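Local coordinates for putative uncharacterized protein (Leishmania major, PDB 3M3I), which is of unknown function but belongs to the cupin superfamily, as a DUF985 protein built around antiparallel beta sheets, at residues His33-Tyr38 with Ser71-His76; Gln93-Leu98 with Gly157-Ala162. All coordinates share one frame; numbering follows the deposited sequence.

Both contacts lie near the centre of the chain, their own centres 11 Å apart. Contact 1 (33-38 with 71-76) is partly buried and joins a loop between strands 31-32 and 38-44 to the short strand 73-74, largely through side chains: a carboxylate, serine hydroxyls, histidines and a water. Contact 2 (93-98 with 157-162) is buried and pairs two neighbouring strands of one antiparallel sheet, so backbone hydrogen bonds do most of the work. The two meet where S73 N approaches S158 O at 2.9 Å, a probable hydrogen bond. Residues 71-76 thus face the loop of contact 1 and also touch strand 155-159 of contact 2.

Contact 1 of 2, residues His33-Tyr38 with Ser71-His76; sequences HPEGGY and SPSHLH
E35 reaches S73 and H76 through its carboxylate and H74 through its backbone carbonyl. S73 OG donates to E35 OE2 in a very short bond of 2.5 Å. H76 lies beside the same group: E35 OE1 sits over one face of its ring, offset toward the rim and 3.6 Å from H76 NE2, with carboxylate and ring planes 40° apart. A water links the two, 3.1 Å from E35 OE1 and hydrogen-bonded to H76 NE2 at 2.7 Å.

The carbonyl oxygen of E35 is gripped twice by H74. The ring nitrogen H74 ND1, with the acceptor near its ring plane, donates over 2.8 Å, while H74 N arrives from above the carbonyl plane. S71 OG, anti to its backbone N (chi1 -157°), accepts from G37 N at 2.9 Å, and S71 CB packs against Y38 CE1. Glycine suits position 36 twice over: at phi 133° a CB would press on the preceding carbonyl, and G36 CA passes 3.3 Å from P72 O in a CA-H...O contact. Positive phi likewise favours glycine at 37.

In the second shell, H76 ND1 donates to H74 O, fixing the ring's rotation, and a type I turn from H33 to G36 presents E35. F65 of strand 56-67 packs on both E35 and S73, and Y211 stacks on H74. With the S73 hydroxyl at OE2 and the water at OE1, the buried carboxylate is held by polar partners as well as packing.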
loop_
_atom_site.group_PDB
_atom_site.type_symbol
_atom_site.label_atom_id
_atom_site.label_comp_id
_atom_site.label_asym_id
_atom_site.label_seq_id
_atom_site.Cartn_x
_atom_site.Cartn_y
_atom_site.Cartn_z
ATOM N N HIS A 33 6.659 16.270 -7.950
ATOM C CA HIS A 33 5.756 15.593 -8.855
ATOM C C HIS A 33 4.969 16.658 -9.625
ATOM O O HIS A 33 4.670 17.716 -9.082
ATOM C CB HIS A 33 4.815 14.705 -8.034
ATOM C CG HIS A 33 4.093 13.678 -8.840
ATOM N ND1 HIS A 33 3.066 13.996 -9.699
ATOM C CD2 HIS A 33 4.253 12.339 -8.921
ATOM C CE1 HIS A 33 2.625 12.896 -10.276
ATOM N NE2 HIS A 33 3.322 11.874 -9.816
ATOM N N PRO A 34 4.665 16.404 -10.909
ATOM C CA PRO A 34 3.871 17.357 -11.686
ATOM C C PRO A 34 2.630 17.895 -10.946
ATOM O O PRO A 34 2.476 19.114 -10.820
ATOM C CB PRO A 34 3.494 16.545 -12.924
ATOM C CG PRO A 34 4.643 15.601 -13.113
ATOM C CD PRO A 34 5.285 15.383 -11.778
ATOM N N GLU A 35 1.782 16.996 -10.438
ATOM C CA GLU A 35 0.556 17.368 -9.697
ATOM C C GLU A 35 0.831 18.296 -8.489
ATOM O O GLU A 35 -0.005 19.124 -8.119
ATOM C CB GLU A 35 -0.192 16.093 -9.237
ATOM C CG GLU A 35 0.525 15.288 -8.113
ATOM C CD GLU A 35 -0.083 13.916 -7.846
ATOM O OE1 GLU A 35 -0.024 13.031 -8.735
ATOM O OE2 GLU A 35 -0.617 13.701 -6.732
ATOM N N GLY A 36 2.014 18.152 -7.899
ATOM C CA GLY A 36 2.420 18.908 -6.727
ATOM C C GLY A 36 2.997 17.898 -5.771
ATOM O O GLY A 36 3.115 16.729 -6.132
ATOM N N GLY A 37 3.358 18.322 -4.565
ATOM C CA GLY A 37 3.947 17.420 -3.592
ATOM C C GLY A 37 5.209 16.738 -4.076
ATOM O O GLY A 37 5.735 17.082 -5.107
ATOM N N TYR A 38 5.676 15.749 -3.321
ATOM C CA TYR A 38 6.971 15.116 -3.577
ATOM C C TYR A 38 6.813 13.600 -3.777
ATOM O O TYR A 38 5.855 13.006 -3.297
ATOM C CB TYR A 38 7.938 15.467 -2.441
ATOM C CG TYR A 38 8.075 16.975 -2.256
ATOM C CD1 TYR A 38 7.129 17.698 -1.540
ATOM C CD2 TYR A 38 9.134 17.679 -2.821
ATOM C CE1 TYR A 38 7.231 19.077 -1.382
ATOM C CE2 TYR A 38 9.249 19.057 -2.664
ATOM C CZ TYR A 38 8.286 19.751 -1.946
ATOM O OH TYR A 38 8.386 21.124 -1.781
ATOM N N SER A 71 2.721 22.655 -0.759
ATOM C CA SER A 71 2.751 21.804 -1.957
ATOM C C SER A 71 1.639 20.734 -1.988
ATOM O O SER A 71 1.897 19.541 -1.863
ATOM C CB SER A 71 4.123 21.144 -2.108
ATOM O OG SER A 71 4.357 20.779 -3.457
ATOM N N PRO A 72 0.390 21.161 -2.189
ATOM C CA PRO A 72 -0.691 20.196 -2.386
ATOM C C PRO A 72 -0.594 19.469 -3.720
ATOM O O PRO A 72 0.079 19.940 -4.612
ATOM C CB PRO A 72 -1.942 21.069 -2.358
ATOM C CG PRO A 72 -1.469 22.434 -2.723
ATOM C CD PRO A 72 -0.090 22.552 -2.193
ATOM N N SER A 73 -1.251 18.318 -3.850
ATOM C CA SER A 73 -1.396 17.644 -5.144
ATOM C C SER A 73 -2.648 18.215 -5.793
ATOM O O SER A 73 -3.714 18.144 -5.221
ATOM C CB SER A 73 -1.509 16.132 -4.946
ATOM O OG SER A 73 -2.210 15.472 -5.996
ATOM N N HIS A 74 -2.526 18.800 -6.977
ATOM C CA HIS A 74 -3.652 19.496 -7.603
ATOM C C HIS A 74 -4.520 18.526 -8.365
ATOM O O HIS A 74 -4.083 17.431 -8.693
ATOM C CB HIS A 74 -3.153 20.593 -8.536
ATOM C CG HIS A 74 -2.442 21.701 -7.827
ATOM N ND1 HIS A 74 -1.111 21.630 -7.488
ATOM C CD2 HIS A 74 -2.882 22.899 -7.380
ATOM C CE1 HIS A 74 -0.757 22.740 -6.869
ATOM N NE2 HIS A 74 -1.817 23.524 -6.785
ATOM N N LEU A 75 -5.748 18.940 -8.643
ATOM C CA LEU A 75 -6.732 18.070 -9.279
ATOM C C LEU A 75 -6.222 17.407 -10.569
ATOM O O LEU A 75 -5.840 18.071 -11.534
ATOM C CB LEU A 75 -8.041 18.831 -9.528
ATOM C CG LEU A 75 -8.780 19.331 -8.269
ATOM C CD1 LEU A 75 -10.153 19.891 -8.595
ATOM C CD2 LEU A 75 -8.924 18.226 -7.233
ATOM N N HIS A 76 -6.193 16.082 -10.554
ATOM C CA HIS A 76 -5.774 15.293 -11.704
ATOM C C HIS A 76 -6.643 14.034 -11.827
ATOM O O HIS A 76 -7.482 13.748 -10.962
ATOM C CB HIS A 76 -4.303 14.909 -11.560
ATOM C CG HIS A 76 -4.020 14.052 -10.370
ATOM N ND1 HIS A 76 -3.993 14.550 -9.086
ATOM C CD2 HIS A 76 -3.771 12.727 -10.264
ATOM C CE1 HIS A 76 -3.726 13.572 -8.241
ATOM N NE2 HIS A 76 -3.590 12.453 -8.930
HETATM O O HOH W 1 -1.872 10.729 -7.685
#

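Contact 2 of 2, residues Gln93-Leu98 with Gly157-Ala162; sequences QLHVIL and GSSVAA
Q93, L94 and H95 pair with S159, S158 and G157 as antiparallel neighbours in a five-stranded sheet of this cupin-family fold. The short strand axes run 4.7 Å apart at 155°.

Backbone bonds form the framework. Q93 and S159 make a hydrogen-bonded pair, each N donating to the other's O over 2.9 Å; H95 and G157 make the next, with H95 N pointing almost straight at G157 O (179°) and G157 N donating back to H95 O over 3.0 Å. Between them lies the non-hydrogen-bonded pair L94 and S158, where S158 CA adds a CA-H...O contact to Q93 O. On the far side of strand 93-98, L94 and V96 bond to strand 130-136.

Side-chain packing is modest. The small S158 CB lies 4.2 Å from L94 CD2 on the buried face where F65 and C67 also touch S158. L94 CD2 makes van der Waals contact with G157 O at 3.7 Å, as the Q93 CB methylene does with S159 O on the other face.

The polar side-chain link lies on the face of Q93 and H95, where Q208 and M209 of helix 203-209 cover H95. G157 has no side chain beside the imidazole. H95 ND1 has a weak hydrogen bond to the Y131 hydroxyl. S159 OG, set between its backbone N and carbonyl carbon (chi1 69°), meets H95 NE2 at the ring edge, 3.0 Å away, in a hydrogen bond that either atom could donate.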
loop_
_atom_site.group_PDB
_atom_site.type_symbol
_atom_site.label_atom_id
_atom_site.label_comp_id
_atom_site.label_asym_id
_atom_site.label_seq_id
_atom_site.Cartn_x
_atom_site.Cartn_y
_atom_site.Cartn_z
ATOM N N GLN A 93 -5.504 14.917 3.621
ATOM C CA GLN A 93 -6.869 15.132 3.191
ATOM C C GLN A 93 -6.953 14.943 1.693
ATOM O O GLN A 93 -6.313 15.668 0.925
ATOM C CB GLN A 93 -7.375 16.512 3.586
ATOM C CG GLN A 93 -8.858 16.668 3.344
ATOM C CD GLN A 93 -9.400 18.002 3.782
ATOM O OE1 GLN A 93 -8.950 18.578 4.760
ATOM N NE2 GLN A 93 -10.393 18.488 3.066
ATOM N N LEU A 94 -7.728 13.941 1.297
ATOM C CA LEU A 94 -7.943 13.601 -0.086
ATOM C C LEU A 94 -9.247 14.257 -0.503
ATOM O O LEU A 94 -10.256 14.147 0.201
ATOM C CB LEU A 94 -8.059 12.085 -0.262
ATOM C CG LEU A 94 -6.786 11.281 -0.460
ATOM C CD1 LEU A 94 -7.070 9.799 -0.299
ATOM C CD2 LEU A 94 -6.244 11.572 -1.856
ATOM N N HIS A 95 -9.218 14.927 -1.645
ATOM C CA HIS A 95 -10.377 15.607 -2.198
ATOM C C HIS A 95 -10.779 14.835 -3.437
ATOM O O HIS A 95 -10.144 14.987 -4.476
ATOM C CB HIS A 95 -10.012 17.050 -2.572
ATOM C CG HIS A 95 -9.498 17.863 -1.422
ATOM N ND1 HIS A 95 -10.142 18.989 -0.956
ATOM C CD2 HIS A 95 -8.394 17.715 -0.652
ATOM C CE1 HIS A 95 -9.456 19.498 0.050
ATOM N NE2 HIS A 95 -8.396 18.738 0.259
ATOM N N VAL A 96 -11.817 14.022 -3.343
ATOM C CA VAL A 96 -12.166 13.078 -4.408
ATOM C C VAL A 96 -13.519 13.420 -5.044
ATOM O O VAL A 96 -14.548 13.342 -4.382
ATOM C CB VAL A 96 -12.229 11.628 -3.852
ATOM C CG1 VAL A 96 -12.525 10.634 -4.956
ATOM C CG2 VAL A 96 -10.928 11.254 -3.156
ATOM N N ILE A 97 -13.527 13.797 -6.320
ATOM C CA ILE A 97 -14.780 13.927 -7.054
ATOM C C ILE A 97 -14.941 12.647 -7.875
ATOM O O ILE A 97 -14.145 12.379 -8.757
ATOM C CB ILE A 97 -14.813 15.154 -7.988
ATOM C CG1 ILE A 97 -14.369 16.428 -7.258
ATOM C CG2 ILE A 97 -16.216 15.320 -8.556
ATOM C CD1 ILE A 97 -13.868 17.536 -8.178
ATOM N N LEU A 98 -15.949 11.842 -7.564
ATOM C CA LEU A 98 -16.120 10.545 -8.221
ATOM C C LEU A 98 -16.829 10.736 -9.540
ATOM O O LEU A 98 -17.691 11.584 -9.635
ATOM C CB LEU A 98 -16.950 9.599 -7.347
ATOM C CG LEU A 98 -16.507 9.364 -5.905
ATOM C CD1 LEU A 98 -17.623 8.632 -5.158
ATOM C CD2 LEU A 98 -15.206 8.567 -5.835
ATOM N N GLY A 157 -7.374 15.196 -5.672
ATOM C CA GLY A 157 -6.138 15.882 -5.270
ATOM C C GLY A 157 -5.904 15.694 -3.790
ATOM O O GLY A 157 -6.717 15.060 -3.146
ATOM N N SER A 158 -4.815 16.236 -3.245
ATOM C CA SER A 158 -4.560 16.108 -1.822
ATOM C C SER A 158 -3.966 17.359 -1.184
ATOM O O SER A 158 -3.391 18.190 -1.869
ATOM C CB SER A 158 -3.697 14.872 -1.534
ATOM O OG SER A 158 -2.330 15.092 -1.806
ATOM N N SER A 159 -4.159 17.491 0.136
ATOM C CA SER A 159 -3.651 18.634 0.891
ATOM C C SER A 159 -3.427 18.282 2.350
ATOM O O SER A 159 -3.930 17.265 2.844
ATOM C CB SER A 159 -4.601 19.837 0.794
ATOM O OG SER A 159 -5.807 19.600 1.486
ATOM N N VAL A 160 -2.667 19.132 3.036
ATOM C CA VAL A 160 -2.430 18.992 4.472
ATOM C C VAL A 160 -2.705 20.323 5.150
ATOM O O VAL A 160 -2.327 21.375 4.632
ATOM C CB VAL A 160 -0.980 18.585 4.771
ATOM C CG1 VAL A 160 -0.827 18.223 6.249
ATOM C CG2 VAL A 160 -0.550 17.430 3.871
ATOM N N ALA A 161 -3.354 20.264 6.310
ATOM C CA ALA A 161 -3.743 21.455 7.063
ATOM C C ALA A 161 -2.520 22.149 7.666
ATOM O O ALA A 161 -1.558 21.486 8.075
ATOM C CB ALA A 161 -4.751 21.087 8.175
ATOM N N ALA A 162 -2.573 23.480 7.720
ATOM C CA ALA A 162 -1.470 24.283 8.243
ATOM C C ALA A 162 -1.431 24.219 9.757
ATOM O O ALA A 162 -0.373 23.977 10.343
ATOM C CB ALA A 162 -1.592 25.716 7.787
#